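Local coordinates for putative uncharacterized protein Smu.1393c (Streptococcus mutans, PDB 4L9A) that probably works as a carboxylesterase of the alpha/beta hydrolase family, hydrolysing carboxylic ester bonds, at residues E24-L29 against E105-Q110; A77-Y82 against F214-A219; S111-V116 against A134-I139; I236-S241 against I262-H267. All blocks are in the same frame, centred on the assembly; numbering follows the deposited sequence.

Contact 1 (E24-L29 against E105-Q110)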
loop_
_atom_site.group_PDB
_atom_site.type_symbol
_atom_site.label_atom_id
_atom_site.label_comp_id
_atom_site.label_asym_id
_atom_site.label_seq_id
_atom_site.Cartn_x
_atom_site.Cartn_y
_atom_site.Cartn_z
ATOM N N GLU A 24 -16.841 2.610 -6.176
ATOM C CA GLU A 24 -17.022 2.546 -7.620
ATOM C C GLU A 24 -16.076 1.559 -8.283
ATOM O O GLU A 24 -14.859 1.577 -8.031
ATOM C CB GLU A 24 -16.843 3.933 -8.248
ATOM C CG GLU A 24 -17.022 3.972 -9.766
ATOM C CD GLU A 24 -16.804 5.366 -10.345
ATOM O OE1 GLU A 24 -16.629 6.322 -9.558
ATOM O OE2 GLU A 24 -16.798 5.504 -11.586
HETATM N N MSE A 25 -16.641 0.693 -9.123
HETATM C CA MSE A 25 -15.841 -0.140 -10.016
HETATM C C MSE A 25 -15.447 0.716 -11.205
HETATM O O MSE A 25 -16.296 1.087 -12.001
HETATM C CB MSE A 25 -16.638 -1.354 -10.514
HETATM C CG MSE A 25 -16.908 -2.416 -9.469
HETATM SE SE MSE A 25 -15.265 -3.317 -8.833
HETATM C CE MSE A 25 -15.923 -5.177 -8.912
ATOM N N VAL A 26 -14.160 1.040 -11.320
ATOM C CA VAL A 26 -13.685 1.838 -12.445
ATOM C C VAL A 26 -13.150 0.920 -13.539
ATOM O O VAL A 26 -12.427 -0.031 -13.256
ATOM C CB VAL A 26 -12.560 2.801 -11.997
ATOM C CG1 VAL A 26 -12.067 3.629 -13.176
ATOM C CG2 VAL A 26 -13.063 3.686 -10.878
ATOM N N ASN A 27 -13.497 1.200 -14.787
ATOM C CA ASN A 27 -13.037 0.362 -15.891
ATOM C C ASN A 27 -11.570 0.585 -16.245
ATOM O O ASN A 27 -11.107 1.725 -16.285
ATOM C CB ASN A 27 -13.909 0.574 -17.126
ATOM C CG ASN A 27 -15.295 -0.019 -16.962
ATOM O OD1 ASN A 27 -15.462 -1.075 -16.347
ATOM N ND2 ASN A 27 -16.298 0.664 -17.513
ATOM N N THR A 28 -10.841 -0.504 -16.482
ATOM C CA THR A 28 -9.450 -0.413 -16.951
ATOM C C THR A 28 -9.147 -1.503 -17.969
ATOM O O THR A 28 -9.962 -2.396 -18.190
ATOM C CB THR A 28 -8.412 -0.565 -15.806
ATOM O OG1 THR A 28 -8.261 -1.952 -15.463
ATOM C CG2 THR A 28 -8.816 0.235 -14.576
ATOM N N LEU A 29 -7.962 -1.444 -18.570
ATOM C CA LEU A 29 -7.532 -2.506 -19.470
ATOM C C LEU A 29 -7.440 -3.852 -18.745
ATOM O O LEU A 29 -7.515 -4.898 -19.388
ATOM C CB LEU A 29 -6.201 -2.159 -20.148
ATOM C CG LEU A 29 -6.238 -0.967 -21.098
ATOM C CD1 LEU A 29 -4.884 -0.726 -21.787
ATOM C CD2 LEU A 29 -7.304 -1.163 -22.131
ATOM N N GLU A 105 -6.999 9.529 -13.800
ATOM C CA GLU A 105 -7.632 10.420 -14.781
ATOM C C GLU A 105 -9.156 10.431 -14.657
ATOM O O GLU A 105 -9.820 11.354 -15.121
ATOM C CB GLU A 105 -7.229 10.043 -16.211
ATOM C CG GLU A 105 -5.729 10.101 -16.468
ATOM C CD GLU A 105 -5.109 11.425 -16.052
ATOM O OE1 GLU A 105 -5.569 12.479 -16.549
ATOM O OE2 GLU A 105 -4.167 11.408 -15.224
ATOM N N HIS A 106 -9.698 9.397 -14.029
ATOM C CA HIS A 106 -11.135 9.270 -13.836
ATOM C C HIS A 106 -11.674 10.290 -12.832
ATOM O O HIS A 106 -12.850 10.647 -12.885
ATOM C CB HIS A 106 -11.461 7.851 -13.377
ATOM C CG HIS A 106 -12.927 7.543 -13.307
ATOM N ND1 HIS A 106 -13.707 7.362 -14.431
ATOM C CD2 HIS A 106 -13.746 7.345 -12.245
ATOM C CE1 HIS A 106 -14.945 7.078 -14.063
ATOM N NE2 HIS A 106 -14.993 7.053 -12.742
ATOM N N PHE A 107 -10.819 10.764 -11.925
ATOM C CA PHE A 107 -11.258 11.705 -10.885
ATOM C C PHE A 107 -10.658 13.104 -11.020
ATOM O O PHE A 107 -9.720 13.311 -11.790
ATOM C CB PHE A 107 -10.974 11.147 -9.492
ATOM C CG PHE A 107 -11.698 9.872 -9.194
ATOM C CD1 PHE A 107 -13.048 9.889 -8.870
ATOM C CD2 PHE A 107 -11.039 8.658 -9.233
ATOM C CE1 PHE A 107 -13.728 8.710 -8.590
ATOM C CE2 PHE A 107 -11.710 7.474 -8.956
ATOM C CZ PHE A 107 -13.067 7.505 -8.642
ATOM N N LYS A 108 -11.194 14.054 -10.250
ATOM C CA LYS A 108 -10.919 15.478 -10.469
ATOM C C LYS A 108 -9.629 16.027 -9.839
ATOM O O LYS A 108 -9.090 17.030 -10.309
ATOM C CB LYS A 108 -12.117 16.335 -10.027
ATOM C CG LYS A 108 -13.378 16.138 -10.865
ATOM C CD LYS A 108 -14.566 16.885 -10.262
ATOM C CE LYS A 108 -15.655 17.144 -11.301
ATOM N NZ LYS A 108 -16.107 15.881 -11.949
ATOM N N PHE A 109 -9.142 15.391 -8.775
ATOM C CA PHE A 109 -7.992 15.937 -8.047
ATOM C C PHE A 109 -6.835 16.289 -8.980
ATOM O O PHE A 109 -6.567 15.575 -9.941
ATOM C CB PHE A 109 -7.534 14.993 -6.929
ATOM C CG PHE A 109 -6.932 13.700 -7.413
ATOM C CD1 PHE A 109 -7.727 12.584 -7.629
ATOM C CD2 PHE A 109 -5.559 13.586 -7.602
ATOM C CE1 PHE A 109 -7.164 11.374 -8.050
ATOM C CE2 PHE A 109 -4.988 12.388 -8.023
ATOM C CZ PHE A 109 -5.799 11.274 -8.248
ATOM N N GLN A 110 -6.167 17.404 -8.710
ATOM C CA GLN A 110 -5.048 17.813 -9.551
ATOM C C GLN A 110 -3.682 17.488 -8.922
ATOM O O GLN A 110 -2.684 17.347 -9.627
ATOM C CB GLN A 110 -5.153 19.293 -9.932
ATOM C CG GLN A 110 -6.154 19.548 -11.056
ATOM C CD GLN A 110 -5.953 18.597 -12.229
ATOM O OE1 GLN A 110 -4.821 18.263 -12.582
ATOM N NE2 GLN A 110 -7.052 18.139 -12.821
#
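V26, on the edge strand 22-26, and H106, near the end of helix 93-106, bring the two backbones nearest to each other, yet their CA atoms are still 8.0 Å apart, so side chains alone close the gap. The main link is made by E24 and H106, which reach toward each other tip to tip. The E24 chain is fully drawn out, with CG anti to the backbone N (chi1 -180°), and its carboxylate arrives at the imidazole. H106 NE2 donates to E24 OE2 at 2.6 Å, a short but bent bond with an N-H...O angle of 142°. The planes of carboxylate and ring stand 67° apart, and the nitrogen meets OE2 from above the carboxylate plane.

V26 fills in beside this bond. Its CG1 sits over one face of the H106 ring, 4.2 Å from the ring centroid in a CH-pi contact, while CG2 touches H106 CD2 at 4.0 Å. The F107 ring lies against H106, with H106 CD2 over its face near the rim, and F107 CZ meets both E24 OE1, at 3.9 Å, and V26 CG2. The F107 ring also stacks on H37 of the adjoining strand 33-38, and I103 of the helix packs on V26.

The histidine is thus held by a carboxylate at its NE2 and by a methyl group over one face. A carboxylate so close would be expected to favour the protonated imidazole, which would give the link between the strand and H106 some ionic character.

Contact 2 (A77-Y82 against F214-A219); sequences APNSGY and FKIRLA
N79 lays its side chain against F214 and I216: the amide meets the F214 ring tip to tip, and CB packs on I216 CG1 at 3.7 Å. Amide and ring planes are steeply inclined to each other, with N79 ND2 3.8 Å from F214 CZ. Chi1 of -63° sets CG anti to its own carbonyl carbon, beside the backbone N. N79 ND2 donates to I216 O at 2.9 Å in a fairly straight bond (160°). The acceptor lies close to the amide plane but is met well to the side of its C=O direction, at 114°. The same nitrogen also donates to S86 O, so both of its N-H groups have work.

I216 O has a second donor, a water that gives its other hydrogen to P78 O and so ties the two loops together again. L205 of helix 188-206 touches N79, F214 and I216 alike.

N79 is the third residue of a type II beta turn from A77 to S80, with a positive phi. S80 OG steadies the turn by donating to A77 O at 2.8 Å. This loop follows strand 71-75 and, with D76 ahead of it, resembles the D-x-P-x-x-G-x-S loop found in many alpha/beta hydrolases; here it meets the chain returning from the helical insertion that probably forms the cap over the core.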
loop_
_atom_site.group_PDB
_atom_site.type_symbol
_atom_site.label_atom_id
_atom_site.label_comp_id
_atom_site.label_asym_id
_atom_site.label_seq_id
_atom_site.Cartn_x
_atom_site.Cartn_y
_atom_site.Cartn_z
ATOM N N ALA A 77 -6.100 -3.955 -5.554
ATOM C CA ALA A 77 -5.446 -4.685 -6.639
ATOM C C ALA A 77 -6.295 -5.886 -7.057
ATOM O O ALA A 77 -7.124 -6.372 -6.284
ATOM C CB ALA A 77 -4.032 -5.146 -6.210
ATOM N N PRO A 78 -6.099 -6.369 -8.287
ATOM C CA PRO A 78 -6.776 -7.610 -8.675
ATOM C C PRO A 78 -6.560 -8.679 -7.610
ATOM O O PRO A 78 -5.518 -8.684 -6.933
ATOM C CB PRO A 78 -6.059 -7.998 -9.974
ATOM C CG PRO A 78 -5.646 -6.686 -10.555
ATOM C CD PRO A 78 -5.263 -5.830 -9.373
ATOM N N ASN A 79 -7.530 -9.575 -7.462
ATOM C CA ASN A 79 -7.422 -10.671 -6.501
ATOM C C ASN A 79 -7.277 -10.234 -5.041
ATOM O O ASN A 79 -6.743 -10.977 -4.199
ATOM C CB ASN A 79 -6.261 -11.593 -6.868
ATOM C CG ASN A 79 -6.453 -12.259 -8.214
ATOM O OD1 ASN A 79 -7.559 -12.690 -8.565
ATOM N ND2 ASN A 79 -5.371 -12.358 -8.979
ATOM N N SER A 80 -7.741 -9.034 -4.736
ATOM C CA SER A 80 -7.748 -8.579 -3.354
ATOM C C SER A 80 -8.991 -7.774 -3.044
ATOM O O SER A 80 -9.560 -7.131 -3.929
ATOM C CB SER A 80 -6.516 -7.716 -3.070
ATOM O OG SER A 80 -6.725 -6.406 -3.550
ATOM N N GLY A 81 -9.399 -7.786 -1.782
ATOM C CA GLY A 81 -10.503 -6.952 -1.364
ATOM C C GLY A 81 -11.709 -7.191 -2.253
ATOM O O GLY A 81 -12.100 -8.334 -2.470
ATOM N N TYR A 82 -12.297 -6.124 -2.782
ATOM C CA TYR A 82 -13.498 -6.293 -3.585
ATOM C C TYR A 82 -13.218 -6.146 -5.078
ATOM O O TYR A 82 -14.150 -6.135 -5.878
ATOM C CB TYR A 82 -14.606 -5.334 -3.136
ATOM C CG TYR A 82 -15.066 -5.569 -1.712
ATOM C CD1 TYR A 82 -15.978 -6.579 -1.406
ATOM C CD2 TYR A 82 -14.597 -4.775 -0.675
ATOM C CE1 TYR A 82 -16.395 -6.797 -0.103
ATOM C CE2 TYR A 82 -15.019 -4.982 0.632
ATOM C CZ TYR A 82 -15.910 -5.997 0.913
ATOM O OH TYR A 82 -16.318 -6.203 2.223
ATOM N N PHE A 214 -3.070 -20.352 -12.923
ATOM C CA PHE A 214 -3.405 -19.184 -12.108
ATOM C C PHE A 214 -2.226 -18.578 -11.372
ATOM O O PHE A 214 -1.509 -19.277 -10.663
ATOM C CB PHE A 214 -4.485 -19.516 -11.079
ATOM C CG PHE A 214 -4.934 -18.327 -10.289
ATOM C CD1 PHE A 214 -4.495 -18.129 -8.994
ATOM C CD2 PHE A 214 -5.779 -17.384 -10.857
ATOM C CE1 PHE A 214 -4.913 -17.019 -8.265
ATOM C CE2 PHE A 214 -6.188 -16.275 -10.143
ATOM C CZ PHE A 214 -5.762 -16.095 -8.845
ATOM N N LYS A 215 -2.048 -17.270 -11.538
ATOM C CA LYS A 215 -1.066 -16.506 -10.781
ATOM C C LYS A 215 -1.810 -15.381 -10.097
ATOM O O LYS A 215 -2.498 -14.593 -10.754
ATOM C CB LYS A 215 -0.001 -15.912 -11.700
ATOM C CG LYS A 215 0.835 -16.947 -12.424
ATOM C CD LYS A 215 1.526 -17.872 -11.441
ATOM C CE LYS A 215 2.193 -19.027 -12.169
ATOM N NZ LYS A 215 3.072 -18.543 -13.274
ATOM N N ILE A 216 -1.672 -15.298 -8.780
ATOM C CA ILE A 216 -2.466 -14.359 -8.007
ATOM C C ILE A 216 -1.952 -12.925 -8.166
ATOM O O ILE A 216 -2.699 -11.956 -7.987
ATOM C CB ILE A 216 -2.525 -14.763 -6.526
ATOM C CG1 ILE A 216 -3.618 -13.970 -5.803
ATOM C CG2 ILE A 216 -1.149 -14.582 -5.864
ATOM C CD1 ILE A 216 -4.131 -14.644 -4.556
ATOM N N ARG A 217 -0.691 -12.776 -8.541
ATOM C CA ARG A 217 -0.128 -11.428 -8.642
ATOM C C ARG A 217 0.846 -11.275 -9.804
ATOM O O ARG A 217 1.515 -12.224 -10.193
ATOM C CB ARG A 217 0.566 -11.049 -7.336
ATOM C CG ARG A 217 1.031 -9.601 -7.271
ATOM C CD ARG A 217 1.376 -9.209 -5.840
ATOM N NE ARG A 217 0.293 -9.574 -4.930
ATOM C CZ ARG A 217 0.237 -10.718 -4.253
ATOM N NH1 ARG A 217 1.212 -11.617 -4.368
ATOM N NH2 ARG A 217 -0.796 -10.962 -3.457
ATOM N N LEU A 218 0.924 -10.070 -10.347
ATOM C CA LEU A 218 1.862 -9.791 -11.424
ATOM C C LEU A 218 3.294 -10.062 -10.954
ATOM O O LEU A 218 3.612 -9.906 -9.784
ATOM C CB LEU A 218 1.704 -8.349 -11.900
ATOM C CG LEU A 218 1.993 -7.224 -10.899
ATOM C CD1 LEU A 218 3.494 -6.899 -10.849
ATOM C CD2 LEU A 218 1.169 -5.990 -11.270
ATOM N N ALA A 219 4.155 -10.490 -11.863
ATOM C CA ALA A 219 5.537 -10.763 -11.490
ATOM C C ALA A 219 6.407 -9.529 -11.727
ATOM O O ALA A 219 6.237 -8.823 -12.730
ATOM C CB ALA A 219 6.072 -11.959 -12.266
HETATM O O HOH W 1 -2.800 -9.131 -7.668
HETATM O O HOH W 2 -4.014 -10.801 -3.366
#

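Contact 3 (S111-V116 against A134-I139)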
loop_
_atom_site.group_PDB
_atom_site.type_symbol
_atom_site.label_atom_id
_atom_site.label_comp_id
_atom_site.label_asym_id
_atom_site.label_seq_id
_atom_site.Cartn_x
_atom_site.Cartn_y
_atom_site.Cartn_z
ATOM N N SER A 111 -3.650 17.367 -7.600
ATOM C CA SER A 111 -2.428 16.945 -6.906
ATOM C C SER A 111 -2.732 15.824 -5.913
ATOM O O SER A 111 -3.887 15.634 -5.503
ATOM C CB SER A 111 -1.777 18.128 -6.198
ATOM O OG SER A 111 -2.663 18.676 -5.240
ATOM N N TYR A 112 -1.705 15.068 -5.531
ATOM C CA TYR A 112 -1.921 13.937 -4.646
ATOM C C TYR A 112 -0.703 13.602 -3.792
ATOM O O TYR A 112 0.418 14.036 -4.075
ATOM C CB TYR A 112 -2.300 12.707 -5.468
ATOM C CG TYR A 112 -1.168 12.193 -6.324
ATOM C CD1 TYR A 112 -0.828 12.824 -7.518
ATOM C CD2 TYR A 112 -0.434 11.086 -5.936
ATOM C CE1 TYR A 112 0.215 12.353 -8.309
ATOM C CE2 TYR A 112 0.613 10.603 -6.713
ATOM C CZ TYR A 112 0.935 11.241 -7.896
ATOM O OH TYR A 112 1.972 10.757 -8.667
ATOM N N LEU A 113 -0.950 12.834 -2.740
ATOM C CA LEU A 113 0.104 12.139 -2.010
ATOM C C LEU A 113 -0.223 10.660 -2.075
ATOM O O LEU A 113 -1.391 10.271 -2.021
ATOM C CB LEU A 113 0.172 12.591 -0.553
ATOM C CG LEU A 113 0.743 13.983 -0.286
ATOM C CD1 LEU A 113 -0.331 15.038 -0.488
ATOM C CD2 LEU A 113 1.302 14.052 1.128
ATOM N N LEU A 114 0.806 9.842 -2.232
ATOM C CA LEU A 114 0.651 8.397 -2.220
ATOM C C LEU A 114 0.968 7.876 -0.828
ATOM O O LEU A 114 1.979 8.260 -0.237
ATOM C CB LEU A 114 1.611 7.763 -3.222
ATOM C CG LEU A 114 1.035 7.505 -4.610
ATOM C CD1 LEU A 114 2.142 7.241 -5.629
ATOM C CD2 LEU A 114 0.045 6.351 -4.539
ATOM N N CYS A 115 0.109 7.003 -0.311
ATOM C CA CYS A 115 0.344 6.351 0.971
ATOM C C CYS A 115 0.231 4.860 0.727
ATOM O O CYS A 115 -0.819 4.371 0.316
ATOM C CB CYS A 115 -0.685 6.806 2.018
ATOM S SG CYS A 115 -0.499 6.021 3.672
ATOM N N VAL A 116 1.317 4.130 0.944
ATOM C CA VAL A 116 1.309 2.712 0.604
ATOM C C VAL A 116 1.885 1.868 1.719
ATOM O O VAL A 116 2.679 2.350 2.554
ATOM C CB VAL A 116 2.103 2.438 -0.700
ATOM C CG1 VAL A 116 1.732 3.449 -1.768
ATOM C CG2 VAL A 116 3.631 2.490 -0.429
ATOM N N ALA A 134 0.314 16.206 -10.129
ATOM C CA ALA A 134 1.451 16.552 -9.289
ATOM C C ALA A 134 1.462 15.787 -7.977
ATOM O O ALA A 134 0.525 15.867 -7.184
ATOM C CB ALA A 134 1.489 18.051 -9.019
ATOM N N CYS A 135 2.551 15.065 -7.742
ATOM C CA CYS A 135 2.734 14.368 -6.483
ATOM C C CYS A 135 3.346 15.300 -5.446
ATOM O O CYS A 135 4.404 15.886 -5.677
ATOM C CB CYS A 135 3.627 13.151 -6.691
ATOM S SG CYS A 135 3.799 12.145 -5.227
ATOM N N LEU A 136 2.685 15.441 -4.303
ATOM C CA LEU A 136 3.195 16.308 -3.237
ATOM C C LEU A 136 3.989 15.565 -2.155
ATOM O O LEU A 136 4.627 16.194 -1.310
ATOM C CB LEU A 136 2.050 17.063 -2.569
ATOM C CG LEU A 136 1.226 17.937 -3.512
ATOM C CD1 LEU A 136 0.031 18.514 -2.784
ATOM C CD2 LEU A 136 2.089 19.036 -4.094
ATOM N N GLY A 137 3.938 14.242 -2.160
ATOM C CA GLY A 137 4.576 13.493 -1.098
ATOM C C GLY A 137 4.347 12.004 -1.188
ATOM O O GLY A 137 3.350 11.533 -1.750
ATOM N N PHE A 138 5.286 11.256 -0.624
ATOM C CA PHE A 138 5.159 9.811 -0.502
ATOM C C PHE A 138 5.156 9.444 0.973
ATOM O O PHE A 138 5.996 9.922 1.729
ATOM C CB PHE A 138 6.316 9.110 -1.215
ATOM C CG PHE A 138 6.325 7.614 -1.027
ATOM C CD1 PHE A 138 5.432 6.808 -1.722
ATOM C CD2 PHE A 138 7.236 7.017 -0.160
ATOM C CE1 PHE A 138 5.432 5.428 -1.555
ATOM C CE2 PHE A 138 7.243 5.651 0.017
ATOM C CZ PHE A 138 6.337 4.847 -0.679
ATOM N N ILE A 139 4.200 8.615 1.380
ATOM C CA ILE A 139 4.123 8.135 2.753
ATOM C C ILE A 139 4.217 6.617 2.709
ATOM O O ILE A 139 3.315 5.940 2.218
ATOM C CB ILE A 139 2.801 8.544 3.436
ATOM C CG1 ILE A 139 2.511 10.040 3.230
ATOM C CG2 ILE A 139 2.828 8.179 4.907
ATOM C CD1 ILE A 139 3.566 10.964 3.811
#
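Y112 carries CG between its backbone N and carbonyl carbon (chi1 68°), and chi2 of -78° turns the ring so that one face comes over C135. C135 CA lies above that face, 3.9 Å from the ring centroid, and C135 CB touches Y112 CZ at 3.5 Å. The C135 sulfur, anti to its backbone N, approaches the same ring obliquely in a sulfur-aromatic contact. Farther along, V116 CG2 meets F138 CZ at 3.6 Å, the two side chains crossing at about a right angle.

The backbones run parallel, joined by five hydrogen bonds, but the register slips once. Y112 pairs with C135 and L114 with F138, so L136 is an extra residue, a beta bulge, with psi at -11°, far from the extended value of its neighbours. L136 N donates to Y112 O at 2.7 Å, and the next amide, G137 N, is buried and finds no partner in the model. L113 closes over the bulge: its CG is 3.7 Å from G137 N and its CD1 packs on L136 CB at 3.8 Å. G137 has no side chain, so L113 can lie right against the backbone there.

The pair forms the two strands of a right-handed beta-alpha-beta crossover in the middle of the sheet. Helix 120-130, which links them, covers the face bearing Y112, L114, C135 and F138, and just beyond it the Y112 hydroxyl is hydrogen-bonded to S131 OG. Helix 275-287 covers the other face, against L113 and I139, while strand 43-47 pairs with the far edge of strand 111-117.

Contact 4 (I236-S241 against I262-H267); sequences IVFSES and ILCGQH
E240 runs alongside the loop segment C264 to H267, touching backbone nearly all the way. Its CB lies 4.2 Å from C264 O. CG, anti to the E240 carbonyl carbon (chi1 -63°), is next, 3.4 Å from H267 O and also near G265 O. CD sits 3.3 Å from H267 O. At the tip OE1 comes close to the peptide joining Q266 and H267, and OE2 faces the H267 carbonyl; neither oxygen makes a hydrogen bond there. OE1 forms a salt bridge with R164, while E142 takes the E240 backbone N.

In the alpha/beta hydrolase fold, the loops after the last two strands usually carry the acid and the histidine of the catalytic triad. Segments 236-241 and 262-267 end in just these loops, so the packing of E240 on the 264-267 loop probably lies close to the active site.

Before the loops, the strands are parallel neighbours. I262 N donates to V237 O at 2.7 Å, S239 N to I262 O, and C264 N to S239 O. On one face of this pair F238 and I262 lie side by side: I262 CG1 is over the F238 ring, 4.3 Å from its centroid, and CB touches F238 CD2 at 3.6 Å. C264 SG arrives in the ring plane at the edge, 3.9 Å from F238 CD2, as a sulfur-aromatic contact. L270 and I278 of the following helices also pack on F238. L263, on the other face, rests its CD1 against S241. A water bridges S241 N and G265 O.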
loop_
_atom_site.group_PDB
_atom_site.type_symbol
_atom_site.label_atom_id
_atom_site.label_comp_id
_atom_site.label_asym_id
_atom_site.label_seq_id
_atom_site.Cartn_x
_atom_site.Cartn_y
_atom_site.Cartn_z
ATOM N N ILE A 236 8.133 10.383 3.443
ATOM C CA ILE A 236 8.143 10.026 4.855
ATOM C C ILE A 236 7.993 8.511 4.951
ATOM O O ILE A 236 6.950 7.955 4.587
ATOM C CB ILE A 236 7.016 10.699 5.661
ATOM C CG1 ILE A 236 6.936 12.203 5.371
ATOM C CG2 ILE A 236 7.236 10.459 7.152
ATOM C CD1 ILE A 236 8.081 12.982 5.929
ATOM N N VAL A 237 9.046 7.842 5.409
ATOM C CA VAL A 237 9.027 6.383 5.509
ATOM C C VAL A 237 9.013 5.966 6.979
ATOM O O VAL A 237 9.768 6.509 7.797
ATOM C CB VAL A 237 10.230 5.758 4.758
ATOM C CG1 VAL A 237 10.363 4.256 5.040
ATOM C CG2 VAL A 237 10.097 6.017 3.269
ATOM N N PHE A 238 8.127 5.028 7.308
ATOM C CA PHE A 238 8.036 4.453 8.646
ATOM C C PHE A 238 8.429 2.992 8.573
ATOM O O PHE A 238 7.965 2.257 7.700
ATOM C CB PHE A 238 6.593 4.531 9.191
ATOM C CG PHE A 238 6.101 5.930 9.415
ATOM C CD1 PHE A 238 5.660 6.705 8.347
ATOM C CD2 PHE A 238 6.058 6.467 10.689
ATOM C CE1 PHE A 238 5.198 8.004 8.546
ATOM C CE2 PHE A 238 5.599 7.764 10.900
ATOM C CZ PHE A 238 5.176 8.533 9.829
ATOM N N SER A 239 9.247 2.560 9.521
ATOM C CA SER A 239 9.724 1.195 9.542
ATOM C C SER A 239 10.117 0.795 10.955
ATOM O O SER A 239 10.493 1.638 11.769
ATOM C CB SER A 239 10.942 1.069 8.627
ATOM O OG SER A 239 11.731 -0.052 8.978
ATOM N N GLU A 240 10.047 -0.498 11.236
ATOM C CA GLU A 240 10.618 -1.033 12.464
ATOM C C GLU A 240 12.114 -0.698 12.506
ATOM O O GLU A 240 12.768 -0.644 11.462
ATOM C CB GLU A 240 10.383 -2.547 12.535
ATOM C CG GLU A 240 8.890 -2.929 12.591
ATOM C CD GLU A 240 8.660 -4.417 12.380
ATOM O OE1 GLU A 240 8.692 -5.172 13.365
ATOM O OE2 GLU A 240 8.466 -4.833 11.220
ATOM N N SER A 241 12.655 -0.469 13.706
ATOM C CA SER A 241 14.036 -0.004 13.846
ATOM C C SER A 241 15.087 -0.892 13.172
ATOM O O SER A 241 16.077 -0.386 12.651
ATOM C CB SER A 241 14.413 0.188 15.327
ATOM O OG SER A 241 14.286 -1.023 16.046
ATOM N N ILE A 262 11.257 7.484 9.875
ATOM C CA ILE A 262 10.742 7.362 11.237
ATOM C C ILE A 262 10.799 5.900 11.678
ATOM O O ILE A 262 10.172 5.038 11.065
ATOM C CB ILE A 262 9.275 7.866 11.329
ATOM C CG1 ILE A 262 9.171 9.307 10.815
ATOM C CG2 ILE A 262 8.754 7.772 12.766
ATOM C CD1 ILE A 262 10.225 10.253 11.422
ATOM N N LEU A 263 11.561 5.613 12.730
ATOM C CA LEU A 263 11.649 4.247 13.245
ATOM C C LEU A 263 10.633 4.061 14.376
ATOM O O LEU A 263 10.643 4.816 15.343
ATOM C CB LEU A 263 13.072 3.918 13.736
ATOM C CG LEU A 263 14.241 4.058 12.749
ATOM C CD1 LEU A 263 15.590 3.586 13.368
ATOM C CD2 LEU A 263 13.934 3.298 11.477
ATOM N N CYS A 264 9.754 3.065 14.240
ATOM C CA CYS A 264 8.704 2.814 15.225
ATOM C C CYS A 264 8.065 1.447 14.961
ATOM O O CYS A 264 8.309 0.834 13.915
ATOM C CB CYS A 264 7.621 3.898 15.122
ATOM S SG CYS A 264 6.758 3.885 13.514
ATOM N N GLY A 265 7.241 0.987 15.896
ATOM C CA GLY A 265 6.457 -0.221 15.706
ATOM C C GLY A 265 7.128 -1.527 16.083
ATOM O O GLY A 265 8.348 -1.605 16.194
ATOM N N GLN A 266 6.312 -2.560 16.271
ATOM C CA GLN A 266 6.803 -3.884 16.627
ATOM C C GLN A 266 6.429 -4.922 15.577
ATOM O O GLN A 266 6.706 -6.106 15.739
ATOM C CB GLN A 266 6.245 -4.314 17.983
ATOM C CG GLN A 266 5.413 -3.257 18.672
ATOM C CD GLN A 266 6.259 -2.312 19.489
ATOM O OE1 GLN A 266 7.488 -2.375 19.451
ATOM N NE2 GLN A 266 5.608 -1.426 20.234
ATOM N N HIS A 267 5.794 -4.471 14.503
ATOM C CA HIS A 267 5.374 -5.371 13.439
ATOM C C HIS A 267 5.306 -4.659 12.089
ATOM O O HIS A 267 5.569 -3.464 11.989
ATOM C CB HIS A 267 4.024 -6.006 13.774
ATOM C CG HIS A 267 2.957 -5.012 14.106
ATOM N ND1 HIS A 267 2.217 -4.366 13.140
ATOM C CD2 HIS A 267 2.514 -4.543 15.295
ATOM C CE1 HIS A 267 1.361 -3.547 13.720
ATOM N NE2 HIS A 267 1.520 -3.634 15.028
HETATM O O HOH W 3 10.898 -0.399 15.892
#

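How the contacts relate
Contacts 1, 3 and 4 follow one another along the chain and all reach the same eight-stranded sheet, while contact 3 is nested inside the long loop that contact 2 closes. Contact 1 lies at the sheet's 22-26 edge and contact 4 at its 260-263 edge, with centres about 32 Å apart on opposite sides of the chain's centre. Contact 3 bridges the span: Q110 leads directly into S111, and strands 134-141 and 235-239 are neighbours, with I139 packing on I236. Contact 2 stands off the sheet, about 23 Å from contact 3 centre to centre, and meets contact 1 where M25 touches Y82. Thus three contacts sample the sheet edge to edge; contact 2 joins two loops beside it.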